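Side-chain contacts in CurJ (Moorea producens 3L, PDB 5TZ6), which probably removes water, vinylogously, from chain intermediates of curacin biosynthesis as the dehydratase domain of a polyketide synthase module: residues 167-170 with 171-175; 217-220 with 221-225. The protein carries 1 engineered substitution. All coordinates share one frame; numbering follows the deposited sequence.

Contact 1 (167-170 with 171-175); sequences IYQH and LWDRQ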
loop_
_atom_site.group_PDB
_atom_site.type_symbol
_atom_site.label_atom_id
_atom_site.label_comp_id
_atom_site.label_asym_id
_atom_site.label_seq_id
_atom_site.Cartn_x
_atom_site.Cartn_y
_atom_site.Cartn_z
ATOM N N ILE A 167 23.872 27.673 -20.420
ATOM C CA ILE A 167 22.576 27.115 -20.063
ATOM C C ILE A 167 22.350 27.241 -18.566
ATOM O O ILE A 167 21.340 27.799 -18.116
ATOM C CB ILE A 167 22.471 25.654 -20.531
ATOM C CG1 ILE A 167 22.380 25.585 -22.056
ATOM C CG2 ILE A 167 21.277 24.964 -19.871
ATOM C CD1 ILE A 167 22.234 24.171 -22.583
ATOM N N TYR A 168 23.333 26.817 -17.769
ATOM C CA TYR A 168 23.107 26.825 -16.332
ATOM C C TYR A 168 22.992 28.252 -15.834
ATOM O O TYR A 168 22.102 28.575 -15.035
ATOM C CB TYR A 168 24.243 26.094 -15.624
ATOM C CG TYR A 168 24.386 24.647 -16.052
ATOM C CD1 TYR A 168 23.288 23.807 -16.101
ATOM C CD2 TYR A 168 25.625 24.133 -16.431
ATOM C CE1 TYR A 168 23.416 22.489 -16.499
ATOM C CE2 TYR A 168 25.767 22.822 -16.830
ATOM C CZ TYR A 168 24.658 22.001 -16.861
ATOM O OH TYR A 168 24.795 20.690 -17.259
ATOM N N GLN A 169 23.787 29.145 -16.416
ATOM C CA GLN A 169 23.700 30.549 -16.050
ATOM C C GLN A 169 22.335 31.104 -16.414
ATOM O O GLN A 169 21.711 31.807 -15.605
ATOM C CB GLN A 169 24.805 31.344 -16.740
ATOM C CG GLN A 169 24.810 32.809 -16.365
ATOM C CD GLN A 169 25.224 33.019 -14.921
ATOM O OE1 GLN A 169 26.316 32.623 -14.522
ATOM N NE2 GLN A 169 24.356 33.647 -14.133
ATOM N N HIS A 170 21.844 30.785 -17.621
ATOM C CA HIS A 170 20.512 31.245 -17.996
ATOM C C HIS A 170 19.497 30.861 -16.930
ATOM O O HIS A 170 18.613 31.654 -16.587
ATOM C CB HIS A 170 20.104 30.675 -19.358
ATOM C CG HIS A 170 18.684 30.980 -19.738
ATOM N ND1 HIS A 170 18.343 32.018 -20.577
ATOM C CD2 HIS A 170 17.521 30.373 -19.400
ATOM C CE1 HIS A 170 17.030 32.040 -20.738
ATOM N NE2 HIS A 170 16.507 31.055 -20.031
ATOM N N LEU A 171 19.632 29.661 -16.367
ATOM C CA LEU A 171 18.674 29.240 -15.355
ATOM C C LEU A 171 18.967 29.913 -14.024
ATOM O O LEU A 171 18.041 30.339 -13.322
ATOM C CB LEU A 171 18.691 27.714 -15.220
ATOM C CG LEU A 171 18.108 26.945 -16.413
ATOM C CD1 LEU A 171 18.327 25.458 -16.237
ATOM C CD2 LEU A 171 16.617 27.242 -16.593
ATOM N N TRP A 172 20.254 30.040 -13.681
ATOM C CA TRP A 172 20.630 30.676 -12.423
ATOM C C TRP A 172 20.022 32.066 -12.305
ATOM O O TRP A 172 19.564 32.467 -11.227
ATOM C CB TRP A 172 22.153 30.731 -12.310
ATOM C CG TRP A 172 22.645 30.888 -10.906
ATOM C CD1 TRP A 172 22.861 32.058 -10.234
ATOM C CD2 TRP A 172 22.944 29.834 -9.982
ATOM N NE1 TRP A 172 23.305 31.795 -8.959
ATOM C CE2 TRP A 172 23.356 30.438 -8.778
ATOM C CE3 TRP A 172 22.916 28.437 -10.061
ATOM C CZ2 TRP A 172 23.734 29.697 -7.664
ATOM C CZ3 TRP A 172 23.289 27.703 -8.953
ATOM C CH2 TRP A 172 23.693 28.335 -7.768
ATOM N N ASP A 173 19.979 32.804 -13.413
ATOM C CA ASP A 173 19.448 34.160 -13.384
ATOM C C ASP A 173 17.956 34.182 -13.073
ATOM O O ASP A 173 17.466 35.149 -12.482
ATOM C CB ASP A 173 19.734 34.846 -14.716
ATOM C CG ASP A 173 21.221 35.002 -14.980
ATOM O OD1 ASP A 173 21.997 35.111 -14.006
ATOM O OD2 ASP A 173 21.615 35.012 -16.165
ATOM N N ARG A 174 17.219 33.139 -13.459
ATOM C CA ARG A 174 15.800 33.040 -13.151
ATOM C C ARG A 174 15.539 32.450 -11.772
ATOM O O ARG A 174 14.401 32.071 -11.479
ATOM C CB ARG A 174 15.074 32.210 -14.217
ATOM C CG ARG A 174 14.691 33.011 -15.455
ATOM C CD ARG A 174 15.867 33.151 -16.412
ATOM N NE ARG A 174 15.507 33.928 -17.597
ATOM C CZ ARG A 174 16.390 34.433 -18.455
ATOM N NH1 ARG A 174 17.687 34.233 -18.264
ATOM N NH2 ARG A 174 15.979 35.136 -19.502
ATOM N N GLN A 175 16.563 32.357 -10.926
ATOM C CA GLN A 175 16.463 31.774 -9.592
ATOM C C GLN A 175 16.231 30.274 -9.630
ATOM O O GLN A 175 15.704 29.704 -8.671
ATOM C CB GLN A 175 15.359 32.441 -8.766
ATOM C CG GLN A 175 15.413 33.940 -8.821
ATOM C CD GLN A 175 16.790 34.461 -8.510
ATOM O OE1 GLN A 175 17.466 33.972 -7.602
ATOM N NE2 GLN A 175 17.233 35.438 -9.285
#
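His170 and Arg174 meet one helical turn apart: chi1 of 173° sets the imidazole of His170 opposite its own backbone N, while the arginine chain bends about its CB-CG bond (chi2 82°), folds back along the helix and lays the guanidinium over the ring. The guanidinium comes to lie nearly flat on one face of the imidazole, with the two centres 3.8 Å apart and the planes 21° from parallel. The overlap is offset, His170 CE1 coming 3.4 Å from Arg174 CZ. The same guanidinium also reaches backbone, since Arg174 NH1 donates to His170 O at 3.2 Å, in the carbonyl plane and on a lone pair. That carbonyl belongs to the last turn of the helix, so the side chain helps satisfy an acceptor there.

Helix 164-173 finishes here in a Schellman motif. Gln175, with positive phi, is its C-prime residue; Gln175 N bonds to Trp172 O at 3.0 Å, and Ile176 N turns back to Leu171 O. Arg174 NE spends its hydrogen on Glu238 O and His170 NE2 pairs with Thr239 OG1, tying this helix end to the start of strand 239-250. Were Arg174 replaced by an alanine, the His170 ring would probably lose its stacking partner, His170 O its NH1 donor, and the helix end its link to Glu238 O.

On another side of the helix, Gln169 bends its amide toward Asp173. Gln169 NE2 donates to Asp173 OD1 at 2.8 Å, the carboxylate oxygen lying in the amide plane but being approached from above the carboxylate plane. Backbone bonds continue beneath, Trp172 N to Tyr168 O at 2.7 Å and Asp173 N to Gln169 O at 3.0 Å. The indole of Trp172 stacks on His177 of the same chain.

Contact 2 (217-220 with 221-225); sequences LVDS and CFQSI. With 7OD ((2E,5R)-5-hydroxy-2-methylhept-2-enoic acid), chain C.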
loop_
_atom_site.group_PDB
_atom_site.type_symbol
_atom_site.label_atom_id
_atom_site.label_comp_id
_atom_site.label_asym_id
_atom_site.label_seq_id
_atom_site.Cartn_x
_atom_site.Cartn_y
_atom_site.Cartn_z
ATOM N N LEU A 217 18.388 12.933 -15.391
ATOM C CA LEU A 217 18.649 12.770 -16.820
ATOM C C LEU A 217 17.480 13.290 -17.653
ATOM O O LEU A 217 17.679 14.018 -18.638
ATOM C CB LEU A 217 18.926 11.298 -17.126
ATOM C CG LEU A 217 19.104 10.930 -18.596
ATOM C CD1 LEU A 217 20.212 11.764 -19.227
ATOM C CD2 LEU A 217 19.396 9.444 -18.728
ATOM N N VAL A 218 16.253 12.950 -17.253
ATOM C CA VAL A 218 15.066 13.478 -17.922
ATOM C C VAL A 218 15.066 15.000 -17.874
ATOM O O VAL A 218 14.834 15.680 -18.892
ATOM C CB VAL A 218 13.797 12.890 -17.278
ATOM C CG1 VAL A 218 12.540 13.475 -17.914
ATOM C CG2 VAL A 218 13.805 11.371 -17.411
ATOM N N ASP A 219 15.374 15.561 -16.701
ATOM C CA ASP A 219 15.403 17.010 -16.600
ATOM C C ASP A 219 16.451 17.596 -17.527
ATOM O O ASP A 219 16.183 18.577 -18.226
ATOM C CB ASP A 219 15.662 17.454 -15.167
ATOM C CG ASP A 219 15.310 18.910 -14.951
ATOM O OD1 ASP A 219 14.103 19.215 -14.847
ATOM O OD2 ASP A 219 16.238 19.751 -14.907
ATOM N N SER A 220 17.648 17.007 -17.560
ATOM C CA SER A 220 18.678 17.527 -18.453
ATOM C C SER A 220 18.167 17.571 -19.886
ATOM O O SER A 220 18.376 18.558 -20.612
ATOM C CB SER A 220 19.933 16.659 -18.363
ATOM O OG SER A 220 20.471 16.665 -17.050
ATOM N N CYS A 221 17.449 16.522 -20.295
ATOM C CA CYS A 221 16.874 16.511 -21.634
ATOM C C CYS A 221 15.975 17.718 -21.845
ATOM O O CYS A 221 16.070 18.403 -22.869
ATOM C CB CYS A 221 16.100 15.212 -21.873
ATOM S SG CYS A 221 17.155 13.792 -22.192
ATOM N N PHE A 222 15.096 18.006 -20.880
ATOM C CA PHE A 222 14.289 19.218 -21.017
ATOM C C PHE A 222 15.139 20.488 -21.002
ATOM O O PHE A 222 14.770 21.484 -21.637
ATOM C CB PHE A 222 13.226 19.279 -19.921
ATOM C CG PHE A 222 12.251 18.138 -19.959
ATOM C CD1 PHE A 222 12.132 17.347 -21.092
ATOM C CD2 PHE A 222 11.437 17.865 -18.869
ATOM C CE1 PHE A 222 11.238 16.292 -21.131
ATOM C CE2 PHE A 222 10.536 16.819 -18.900
ATOM C CZ PHE A 222 10.438 16.029 -20.034
ATOM N N GLN A 223 16.281 20.473 -20.300
ATOM C CA GLN A 223 17.147 21.648 -20.243
ATOM C C GLN A 223 17.759 21.955 -21.597
ATOM O O GLN A 223 18.123 23.106 -21.865
ATOM C CB GLN A 223 18.276 21.452 -19.235
ATOM C CG GLN A 223 17.860 21.205 -17.808
ATOM C CD GLN A 223 19.034 20.734 -16.978
ATOM O OE1 GLN A 223 20.183 20.980 -17.332
ATOM N NE2 GLN A 223 18.756 20.035 -15.884
ATOM N N SER A 224 17.908 20.940 -22.451
ATOM C CA SER A 224 18.514 21.195 -23.753
ATOM C C SER A 224 17.796 22.311 -24.506
ATOM O O SER A 224 18.435 23.071 -25.240
ATOM C CB SER A 224 18.525 19.920 -24.597
ATOM O OG SER A 224 17.211 19.436 -24.819
ATOM N N ILE A 225 16.477 22.448 -24.329
ATOM C CA ILE A 225 15.760 23.441 -25.123
ATOM C C ILE A 225 16.222 24.841 -24.773
ATOM O O ILE A 225 16.136 25.748 -25.609
ATOM C CB ILE A 225 14.228 23.343 -24.957
ATOM C CG1 ILE A 225 13.770 24.167 -23.755
ATOM C CG2 ILE A 225 13.768 21.890 -24.855
ATOM C CD1 ILE A 225 12.520 24.975 -24.035
HETATM O OAB 7OD C . 10.466 25.654 -12.280
HETATM C CAA 7OD C . 9.817 24.589 -12.303
HETATM O OAI 7OD C . 8.831 24.445 -11.543
HETATM C CAC 7OD C . 10.224 23.463 -13.260
HETATM C CAK 7OD C . 9.419 22.153 -13.280
HETATM C CAD 7OD C . 11.433 23.637 -14.195
HETATM C CAE 7OD C . 11.801 22.479 -15.138
HETATM C CAF 7OD C . 12.926 22.763 -16.163
HETATM O OAH 7OD C . 14.122 22.105 -15.733
HETATM C CAG 7OD C . 13.232 24.252 -16.365
HETATM C CAJ 7OD C . 14.057 24.398 -17.646
HETATM O O HOH W 1 22.218 18.603 -17.628
#
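Asp219 uses its two carboxylate oxygens on different partners. Gln223 NE2 donates to Asp219 OD2 at 2.7 Å in a nearly straight bond (168° at the hydrogen), entering on the anti side of the carboxylate, whereas the hydroxyl OAH of the bound 5-hydroxy-2-methylhept-2-enoic acid donates to Asp219 OD1 at 3.0 Å. Amide and carboxylate planes stand 66° apart, yet OD2 lies close to the plane of the Gln223 amide, where an N-H can point straight at it. The carboxamide has a second hold, because NE2 also bonds to Phe182 O; with both bonds made, the glutamine can fix the carboxylate's rotation beside the ligand.

The other end of that amide is bridged by water: one molecule donates to Ser220 OG at 2.7 Å and to Gln223 OE1 at 3.1 Å. Ser220 OG is in turn bonded to Thr216 O, one turn back.

Farther round the helix the contact becomes apolar. The side chains of Val218 and Phe222 run alongside each other in the same direction, and Val218 CG1 touches Phe222 CZ at 3.9 Å. Val218 O sits over one face of the ring while accepting the backbone bond from Phe222 N at 3.1 Å. Ala52 and Ile55 of helix 51-65 press on Phe222, whose ring meets Phe295 with planes at about 45°.

An aspartate followed four residues later on the same helix by a glutamine that grips its carboxylate is characteristic of polyketide synthase dehydratases of the double-hotdog fold, in which this aspartate probably serves as the catalytic acid of the active site.

Overall arrangement
Contact 1 and contact 2 sit near the ends of two helices, 164-173 and 215-223, with centres about 14 Å apart. They touch where Tyr168 CE1 packs 3.7 Å from Gln223 OE1, so the glutamine beside Asp219 leans on the first helix too; Ile167 CG2 lies 4.2 Å from Gln223 O. Both helices reach the ligand pocket. Contact 1 contributes one apolar side chain, Leu171, whose CD2 comes 4.0 Å from CAJ, the terminal methyl of the ligand, whereas contact 2 supplies the carboxylate facing the hydroxyl. Phe41, also lining the pocket, is probably the engineered phenylalanine that replaces the catalytic histidine in this inactive mutant.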